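Local coordinates for ankyrin repeat-containing protein YAR1 (Saccharomyces cerevisiae, PDB 4BSZ) that is an ankyrin-repeat protein required for a normal rate of cell proliferation and binds unfolded proteins, at residues Asp14-Ile19 / Cys46-Ser51; Thr54-Ala59 / Lys85-Glu90; Gly63-Val68 / Lys107-Lys112. All blocks are in the same frame, centred on the assembly; numbering follows the deposited sequence.

Interaction 1: Asp14-Ile19 / Cys46-Ser51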
loop_
_atom_site.group_PDB
_atom_site.type_symbol
_atom_site.label_atom_id
_atom_site.label_comp_id
_atom_site.label_asym_id
_atom_site.label_seq_id
_atom_site.Cartn_x
_atom_site.Cartn_y
_atom_site.Cartn_z
ATOM N N ASP B 14 32.972 -36.620 -41.389
ATOM C CA ASP B 14 34.060 -35.656 -41.329
ATOM C C ASP B 14 33.568 -34.278 -40.912
ATOM O O ASP B 14 34.337 -33.481 -40.380
ATOM C CB ASP B 14 34.803 -35.589 -42.661
ATOM C CG ASP B 14 35.661 -36.813 -42.904
ATOM O OD1 ASP B 14 36.234 -37.336 -41.921
ATOM O OD2 ASP B 14 35.758 -37.254 -44.067
ATOM N N GLN B 15 32.292 -33.990 -41.154
ATOM C CA GLN B 15 31.692 -32.774 -40.601
ATOM C C GLN B 15 31.670 -32.893 -39.083
ATOM O O GLN B 15 31.999 -31.943 -38.378
ATOM C CB GLN B 15 30.284 -32.540 -41.149
ATOM C CG GLN B 15 30.248 -32.020 -42.578
ATOM C CD GLN B 15 28.837 -31.805 -43.093
ATOM O OE1 GLN B 15 27.982 -31.263 -42.387
ATOM N NE2 GLN B 15 28.580 -32.241 -44.326
ATOM N N ASP B 16 31.301 -34.080 -38.595
ATOM C CA ASP B 16 31.272 -34.382 -37.160
ATOM C C ASP B 16 32.637 -34.206 -36.495
ATOM O O ASP B 16 32.748 -33.563 -35.448
ATOM C CB ASP B 16 30.747 -35.801 -36.909
ATOM C CG ASP B 16 29.249 -35.921 -37.131
ATOM O OD1 ASP B 16 28.526 -34.931 -36.877
ATOM O OD2 ASP B 16 28.798 -37.009 -37.559
ATOM N N THR B 17 33.670 -34.775 -37.110
ATOM C CA THR B 17 35.036 -34.660 -36.596
ATOM C C THR B 17 35.492 -33.199 -36.454
ATOM O O THR B 17 36.097 -32.818 -35.445
ATOM C CB THR B 17 36.030 -35.429 -37.487
ATOM O OG1 THR B 17 35.702 -36.827 -37.474
ATOM C CG2 THR B 17 37.458 -35.226 -36.993
ATOM N N ILE B 18 35.186 -32.394 -37.468
ATOM C CA ILE B 18 35.490 -30.965 -37.468
ATOM C C ILE B 18 34.825 -30.205 -36.316
ATOM O O ILE B 18 35.473 -29.381 -35.653
ATOM C CB ILE B 18 35.085 -30.322 -38.804
ATOM C CG1 ILE B 18 36.062 -30.733 -39.904
ATOM C CG2 ILE B 18 35.030 -28.807 -38.684
ATOM C CD1 ILE B 18 35.545 -30.480 -41.312
ATOM N N ILE B 19 33.543 -30.486 -36.064
ATOM C CA ILE B 19 32.831 -29.785 -34.995
ATOM C C ILE B 19 33.095 -30.377 -33.611
ATOM O O ILE B 19 32.930 -29.688 -32.608
ATOM C CB ILE B 19 31.300 -29.677 -35.228
ATOM C CG1 ILE B 19 30.588 -30.934 -34.742
ATOM C CG2 ILE B 19 30.970 -29.364 -36.685
ATOM C CD1 ILE B 19 29.168 -30.679 -34.368
ATOM N N CYS B 46 29.592 -27.201 -42.330
ATOM C CA CYS B 46 29.666 -28.352 -41.427
ATOM C C CYS B 46 28.622 -28.247 -40.327
ATOM O O CYS B 46 28.648 -27.317 -39.519
ATOM C CB CYS B 46 31.044 -28.465 -40.780
ATOM S SG CYS B 46 32.442 -28.280 -41.887
ATOM N N LYS B 47 27.707 -29.207 -40.289
ATOM C CA LYS B 47 26.633 -29.181 -39.310
ATOM C C LYS B 47 26.507 -30.549 -38.664
ATOM O O LYS B 47 26.721 -31.564 -39.321
ATOM C CB LYS B 47 25.329 -28.748 -39.983
ATOM C CG LYS B 47 25.424 -27.350 -40.588
ATOM C CD LYS B 47 24.183 -26.948 -41.354
ATOM C CE LYS B 47 24.281 -25.494 -41.813
ATOM N NZ LYS B 47 23.068 -25.060 -42.573
ATOM N N GLU B 48 26.188 -30.576 -37.371
ATOM C CA GLU B 48 26.056 -31.836 -36.635
ATOM C C GLU B 48 24.934 -32.684 -37.225
ATOM O O GLU B 48 24.081 -32.175 -37.954
ATOM C CB GLU B 48 25.813 -31.589 -35.138
ATOM C CG GLU B 48 26.222 -32.755 -34.228
ATOM C CD GLU B 48 26.075 -32.439 -32.743
ATOM O OE1 GLU B 48 25.269 -31.553 -32.401
ATOM O OE2 GLU B 48 26.766 -33.073 -31.915
ATOM N N SER B 49 24.950 -33.978 -36.914
ATOM C CA SER B 49 24.006 -34.927 -37.492
ATOM C C SER B 49 22.585 -34.663 -36.998
ATOM O O SER B 49 21.660 -34.461 -37.791
ATOM C CB SER B 49 24.422 -36.357 -37.137
ATOM O OG SER B 49 25.827 -36.525 -37.246
ATOM N N GLU B 50 22.430 -34.654 -35.679
ATOM C CA GLU B 50 21.115 -34.570 -35.056
ATOM C C GLU B 50 20.582 -33.145 -35.015
ATOM O O GLU B 50 19.441 -32.893 -35.390
ATOM C CB GLU B 50 21.163 -35.129 -33.629
ATOM C CG GLU B 50 21.819 -36.499 -33.487
ATOM C CD GLU B 50 20.853 -37.653 -33.698
ATOM O OE1 GLU B 50 20.109 -37.642 -34.703
ATOM O OE2 GLU B 50 20.839 -38.575 -32.852
ATOM N N SER B 51 21.417 -32.216 -34.560
ATOM C CA SER B 51 20.945 -30.887 -34.185
ATOM C C SER B 51 20.930 -29.840 -35.298
ATOM O O SER B 51 20.101 -28.932 -35.266
ATOM C CB SER B 51 21.755 -30.368 -32.997
ATOM O OG SER B 51 23.141 -30.410 -33.285
#
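The backbone N-H of K47 points almost straight at the side-chain carbonyl of Q15, giving a 3.0 Å bond from K47 N to Q15 OE1 with an N-H...O angle of 172°. The donor lies 20° from the carbonyl plane. Q15 reaches it with an extended chain, CD anti to CA (chi2 180°), whose CG runs past C46 CA at 3.9 Å. The other end of the amide is also used, since NE2 bonds to the carbonyl of L10, and two partners on one amide should fix its rotation. Q12, earlier on helix 12-24, adds a second link by donating to K47 O.

In this way the first helix of an ankyrin solenoid fastens the long loop that runs into helix 55-61 and the ankyrin repeat of residues 51-80. Next to these polar links the contact turns apolar. C46 directs its sulphur at I18, with SG 3.8 Å from I18 CD1, while its CB sits 4.2 Å from I19 CG2. The I19 side chain crosses that of E48 at about a right angle, its CD1 being 3.6 Å from E48 CB.

Farther along, S49 OG makes a weak bond of 3.2 Å to D16 OD1. The carboxylates of D16 and E48 stay apart, D16 OD1 being 5.6 Å from E48 OE2. On E48 the atom OE1 accepts S51 OG from its anti side, and an acidic side chain of the bound chain of another protein lies close to it, a crowding of like charges that might raise the affinity of E48 for a proton.

Interaction 2: Thr54-Ala59 / Lys85-Glu90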
loop_
_atom_site.group_PDB
_atom_site.type_symbol
_atom_site.label_atom_id
_atom_site.label_comp_id
_atom_site.label_asym_id
_atom_site.label_seq_id
_atom_site.Cartn_x
_atom_site.Cartn_y
_atom_site.Cartn_z
ATOM N N THR B 54 26.171 -25.650 -35.868
ATOM C CA THR B 54 27.461 -25.425 -36.518
ATOM C C THR B 54 28.636 -25.511 -35.545
ATOM O O THR B 54 28.450 -25.706 -34.340
ATOM C CB THR B 54 27.506 -24.056 -37.205
ATOM O OG1 THR B 54 27.617 -23.022 -36.214
ATOM C CG2 THR B 54 26.243 -23.846 -38.041
ATOM N N ALA B 55 29.847 -25.366 -36.078
ATOM C CA ALA B 55 31.056 -25.377 -35.256
ATOM C C ALA B 55 31.111 -24.125 -34.390
ATOM O O ALA B 55 31.661 -24.140 -33.292
ATOM C CB ALA B 55 32.294 -25.472 -36.132
ATOM N N LEU B 56 30.550 -23.037 -34.906
ATOM C CA LEU B 56 30.427 -21.815 -34.135
ATOM C C LEU B 56 29.641 -22.094 -32.848
ATOM O O LEU B 56 30.044 -21.666 -31.775
ATOM C CB LEU B 56 29.739 -20.727 -34.961
ATOM C CG LEU B 56 29.776 -19.317 -34.369
ATOM C CD1 LEU B 56 31.221 -18.862 -34.152
ATOM C CD2 LEU B 56 29.028 -18.350 -35.268
ATOM N N HIS B 57 28.530 -22.820 -32.964
ATOM C CA HIS B 57 27.758 -23.247 -31.802
ATOM C C HIS B 57 28.635 -23.899 -30.736
ATOM O O HIS B 57 28.648 -23.480 -29.582
ATOM C CB HIS B 57 26.676 -24.244 -32.211
ATOM C CG HIS B 57 25.430 -23.611 -32.746
ATOM N ND1 HIS B 57 25.205 -23.430 -34.094
ATOM C CD2 HIS B 57 24.327 -23.140 -32.113
ATOM C CE1 HIS B 57 24.020 -22.869 -34.269
ATOM N NE2 HIS B 57 23.470 -22.681 -33.081
ATOM N N MET B 58 29.369 -24.926 -31.130
ATOM C CA MET B 58 30.147 -25.709 -30.181
ATOM C C MET B 58 31.204 -24.877 -29.457
ATOM O O MET B 58 31.289 -24.900 -28.229
ATOM C CB MET B 58 30.803 -26.879 -30.908
ATOM C CG MET B 58 29.824 -27.701 -31.720
ATOM S SD MET B 58 28.790 -28.724 -30.660
ATOM C CE MET B 58 27.328 -28.936 -31.675
ATOM N N ALA B 59 32.003 -24.143 -30.220
ATOM C CA ALA B 59 33.050 -23.311 -29.640
ATOM C C ALA B 59 32.456 -22.208 -28.762
ATOM O O ALA B 59 33.045 -21.826 -27.744
ATOM C CB ALA B 59 33.931 -22.715 -30.738
ATOM N N LYS B 85 26.957 -13.347 -42.729
ATOM C CA LYS B 85 25.832 -12.957 -41.893
ATOM C C LYS B 85 24.928 -14.165 -41.643
ATOM O O LYS B 85 24.488 -14.404 -40.518
ATOM C CB LYS B 85 25.050 -11.808 -42.546
ATOM C CG LYS B 85 24.057 -11.097 -41.636
ATOM C CD LYS B 85 23.325 -9.997 -42.396
ATOM C CE LYS B 85 22.070 -9.538 -41.666
ATOM N NZ LYS B 85 21.305 -8.522 -42.452
ATOM N N ALA B 86 24.672 -14.937 -42.695
ATOM C CA ALA B 86 23.801 -16.105 -42.591
ATOM C C ALA B 86 24.419 -17.193 -41.726
ATOM O O ALA B 86 23.714 -18.054 -41.196
ATOM C CB ALA B 86 23.460 -16.651 -43.971
ATOM N N PHE B 87 25.740 -17.151 -41.579
ATOM C CA PHE B 87 26.434 -18.144 -40.769
ATOM C C PHE B 87 26.423 -17.811 -39.275
ATOM O O PHE B 87 26.138 -18.674 -38.441
ATOM C CB PHE B 87 27.871 -18.330 -41.244
ATOM C CG PHE B 87 28.666 -19.289 -40.393
ATOM C CD1 PHE B 87 28.413 -20.656 -40.441
ATOM C CD2 PHE B 87 29.665 -18.828 -39.539
ATOM C CE1 PHE B 87 29.141 -21.542 -39.657
ATOM C CE2 PHE B 87 30.397 -19.714 -38.754
ATOM C CZ PHE B 87 30.131 -21.068 -38.815
ATOM N N VAL B 88 26.756 -16.568 -38.942
ATOM C CA VAL B 88 26.798 -16.143 -37.553
ATOM C C VAL B 88 25.429 -16.327 -36.902
ATOM O O VAL B 88 25.318 -16.724 -35.738
ATOM C CB VAL B 88 27.282 -14.668 -37.412
ATOM C CG1 VAL B 88 28.612 -14.473 -38.130
ATOM C CG2 VAL B 88 26.252 -13.686 -37.945
ATOM N N ASN B 89 24.387 -16.071 -37.681
ATOM C CA ASN B 89 23.030 -16.116 -37.178
ATOM C C ASN B 89 22.349 -17.421 -37.545
ATOM O O ASN B 89 21.128 -17.506 -37.512
ATOM C CB ASN B 89 22.228 -14.926 -37.715
ATOM C CG ASN B 89 22.771 -13.591 -37.232
ATOM O OD1 ASN B 89 22.986 -13.392 -36.033
ATOM N ND2 ASN B 89 23.001 -12.671 -38.166
ATOM N N GLU B 90 23.136 -18.431 -37.908
ATOM C CA GLU B 90 22.582 -19.730 -38.288
ATOM C C GLU B 90 21.958 -20.398 -37.062
ATOM O O GLU B 90 22.514 -20.343 -35.956
ATOM C CB GLU B 90 23.659 -20.620 -38.918
ATOM C CG GLU B 90 23.136 -21.633 -39.931
ATOM C CD GLU B 90 22.762 -22.971 -39.306
ATOM O OE1 GLU B 90 23.042 -23.170 -38.108
ATOM O OE2 GLU B 90 22.191 -23.829 -40.014
#
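Two rings organise this contact, those of F87 and H57. The F87 ring meets T54 and L56 obliquely, its CE1 lying 3.9 Å from T54 CB and its CZ 3.9 Å from L56 CB. The H57 ring has T54 CB at its edge, in plane, and W101 packs with it edge-to-face.

T54 to H57 read Thr-Ala-Leu-His, this protein's version of the Thr-Pro-Leu-His tetrapeptide that opens the first helix of an ankyrin repeat. T54 stands at the N-cap position, and its OG1, held between the backbone N and the carbonyl carbon (chi1 74°), is 3.2 Å from H57 ND1 in a hydrogen bond that either atom could donate. The same ND1 accepts the backbone N-H of T54 at 3.0 Å, from a donor 34° out of the ring plane. On the other side of the ring NE2 bonds to the carbonyl of N96 in the ankyrin repeat of residues 94-123, which is consistent with a proton on NE2. With both nitrogens engaged, the ring is unlikely to flip, and it ties one repeat to the next.

E90, just beyond the end of helix 81-88, approaches through its backbone and its carboxylate alike. Its carbonyl O is 3.4 Å from H57 CE1, and its carboxylate plane stands 89° from the imidazole. The chain bends at chi2, which turns CD back toward T54; OE1 is 3.3 Å from T54 CG2, while OE2 forms a salt bridge with K47. The branch of L56 leans on the opposing backbone, CD2 lying 3.9 Å from V88 CA.

Interaction 3: Gly63-Val68 / Lys107-Lys112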
loop_
_atom_site.group_PDB
_atom_site.type_symbol
_atom_site.label_atom_id
_atom_site.label_comp_id
_atom_site.label_asym_id
_atom_site.label_seq_id
_atom_site.Cartn_x
_atom_site.Cartn_y
_atom_site.Cartn_z
ATOM N N GLY B 63 33.043 -21.443 -24.593
ATOM C CA GLY B 63 33.830 -20.285 -24.211
ATOM C C GLY B 63 35.253 -20.247 -24.736
ATOM O O GLY B 63 36.089 -19.523 -24.196
ATOM N N HIS B 64 35.521 -21.021 -25.788
ATOM C CA HIS B 64 36.827 -21.071 -26.434
ATOM C C HIS B 64 37.011 -19.902 -27.388
ATOM O O HIS B 64 36.911 -20.058 -28.616
ATOM C CB HIS B 64 36.975 -22.371 -27.212
ATOM C CG HIS B 64 36.868 -23.597 -26.362
ATOM N ND1 HIS B 64 37.431 -23.683 -25.106
ATOM C CD2 HIS B 64 36.260 -24.787 -26.585
ATOM C CE1 HIS B 64 37.178 -24.876 -24.597
ATOM N NE2 HIS B 64 36.465 -25.563 -25.471
ATOM N N ILE B 65 37.304 -18.740 -26.815
ATOM C CA ILE B 65 37.384 -17.490 -27.561
ATOM C C ILE B 65 38.351 -17.516 -28.767
ATOM O O ILE B 65 38.048 -16.949 -29.820
ATOM C CB ILE B 65 37.726 -16.332 -26.604
ATOM C CG1 ILE B 65 37.563 -14.979 -27.293
ATOM C CG2 ILE B 65 39.117 -16.513 -26.025
ATOM C CD1 ILE B 65 36.144 -14.568 -27.468
ATOM N N GLU B 66 39.495 -18.186 -28.631
ATOM C CA GLU B 66 40.479 -18.196 -29.711
ATOM C C GLU B 66 40.000 -19.048 -30.878
ATOM O O GLU B 66 40.174 -18.697 -32.046
ATOM C CB GLU B 66 41.848 -18.657 -29.205
ATOM C CG GLU B 66 42.479 -17.680 -28.229
ATOM C CD GLU B 66 42.412 -16.240 -28.722
ATOM O OE1 GLU B 66 42.791 -15.989 -29.887
ATOM O OE2 GLU B 66 41.969 -15.360 -27.949
ATOM N N THR B 67 39.378 -20.169 -30.550
ATOM C CA THR B 67 38.765 -21.016 -31.552
ATOM C C THR B 67 37.618 -20.264 -32.236
ATOM O O THR B 67 37.485 -20.299 -33.460
ATOM C CB THR B 67 38.219 -22.284 -30.902
ATOM O OG1 THR B 67 39.191 -22.816 -29.987
ATOM C CG2 THR B 67 37.882 -23.305 -31.962
ATOM N N VAL B 68 36.799 -19.580 -31.433
ATOM C CA VAL B 68 35.666 -18.810 -31.956
ATOM C C VAL B 68 36.108 -17.719 -32.931
ATOM O O VAL B 68 35.541 -17.569 -34.010
ATOM C CB VAL B 68 34.834 -18.153 -30.822
ATOM C CG1 VAL B 68 33.783 -17.203 -31.403
ATOM C CG2 VAL B 68 34.172 -19.215 -29.938
ATOM N N LYS B 107 29.017 -17.057 -21.384
ATOM C CA LYS B 107 30.348 -16.817 -21.918
ATOM C C LYS B 107 30.459 -15.400 -22.472
ATOM O O LYS B 107 30.208 -15.173 -23.661
ATOM C CB LYS B 107 30.648 -17.833 -23.011
ATOM C CG LYS B 107 30.454 -19.262 -22.565
ATOM C CD LYS B 107 31.350 -19.609 -21.382
ATOM C CE LYS B 107 31.268 -21.097 -21.051
ATOM N NZ LYS B 107 32.273 -21.519 -20.039
ATOM N N LEU B 108 30.849 -14.458 -21.612
ATOM C CA LEU B 108 30.884 -13.037 -21.970
ATOM C C LEU B 108 31.822 -12.649 -23.123
ATOM O O LEU B 108 31.438 -11.869 -23.995
ATOM C CB LEU B 108 31.200 -12.189 -20.737
ATOM C CG LEU B 108 31.027 -10.673 -20.880
ATOM C CD1 LEU B 108 29.689 -10.359 -21.530
ATOM C CD2 LEU B 108 31.144 -9.993 -19.521
ATOM N N ASP B 109 33.044 -13.178 -23.122
ATOM C CA ASP B 109 34.033 -12.842 -24.148
ATOM C C ASP B 109 33.544 -13.209 -25.554
ATOM O O ASP B 109 33.701 -12.442 -26.513
ATOM C CB ASP B 109 35.371 -13.520 -23.837
ATOM C CG ASP B 109 35.204 -14.941 -23.309
ATOM O OD1 ASP B 109 34.065 -15.470 -23.324
ATOM O OD2 ASP B 109 36.223 -15.536 -22.890
ATOM N N VAL B 110 32.944 -14.388 -25.663
ATOM C CA VAL B 110 32.380 -14.857 -26.918
ATOM C C VAL B 110 31.264 -13.930 -27.376
ATOM O O VAL B 110 31.177 -13.576 -28.557
ATOM C CB VAL B 110 31.822 -16.276 -26.759
ATOM C CG1 VAL B 110 30.897 -16.617 -27.903
ATOM C CG2 VAL B 110 32.962 -17.271 -26.658
ATOM N N VAL B 111 30.420 -13.534 -26.424
ATOM C CA VAL B 111 29.262 -12.698 -26.711
ATOM C C VAL B 111 29.659 -11.320 -27.224
ATOM O O VAL B 111 29.102 -10.834 -28.215
ATOM C CB VAL B 111 28.342 -12.573 -25.485
ATOM C CG1 VAL B 111 27.261 -11.518 -25.720
ATOM C CG2 VAL B 111 27.720 -13.933 -25.152
ATOM N N LYS B 112 30.628 -10.693 -26.567
ATOM C CA LYS B 112 31.140 -9.415 -27.044
ATOM C C LYS B 112 31.763 -9.564 -28.437
ATOM O O LYS B 112 31.598 -8.702 -29.295
ATOM C CB LYS B 112 32.150 -8.831 -26.063
ATOM C CG LYS B 112 31.536 -8.292 -24.799
ATOM C CD LYS B 112 32.588 -7.601 -23.959
ATOM C CE LYS B 112 31.986 -6.984 -22.706
ATOM N NZ LYS B 112 33.011 -6.243 -21.911
#
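A Schellman motif at G63, closing helix 55-61, lies against K107, the N-cap residue of helix 108-117, where the helix-turn-helix of one ankyrin repeat stacks on that of the next. G63 has positive phi (69°), as in a Schellman motif, and the lysine lays its methylene chain over it, with CD 3.8 Å and CG 3.9 Å from G63 CA. An alanine in place of K107 would probably open a gap over one side of G63, where CG, CD and CE now lie, leaving V110 CG2 and the remaining CB against it.

The rest of the contact lies between the first turns of helices 65-78 and 108-117. I65 extends its CG1 anti to the backbone N (chi1 -169°), and its tip rests on the opposing main chain, CD1 lying 3.4 Å from D109 O. D109 folds back on its own helix, where OD1 accepts the V110 N-H at 2.8 Å from the anti side, 34° out of the carboxylate plane. L113, one turn farther along, receives both I65 and V68, while A60 and A102 from the preceding helices of the two repeats cover V110. At the buried end V68 and V110 cross at about a right angle, meeting through methyls: V110 CG2 is 4.0 Å from V68 CG2.

The three contacts show how a repeat solenoid is knitted in steps. Interactions 1 and 2 have centres about 12 Å apart and share a salt bridge, K47 NZ to E90 OE2 at 3.0 Å, while M58 CE packs on I19 CD1 at 3.7 Å. Interaction 2 lies as far from interaction 3, and helix 55-61 leads directly from one to the other: A59 O and H64 N, 3.3 Å apart, probably form a hydrogen bond. Interactions 1 and 3, about 20 Å apart between centres, do not touch. The chain of another protein reaches residues of interactions 1 and 2, whereas no other chain touches the segments of interaction 3.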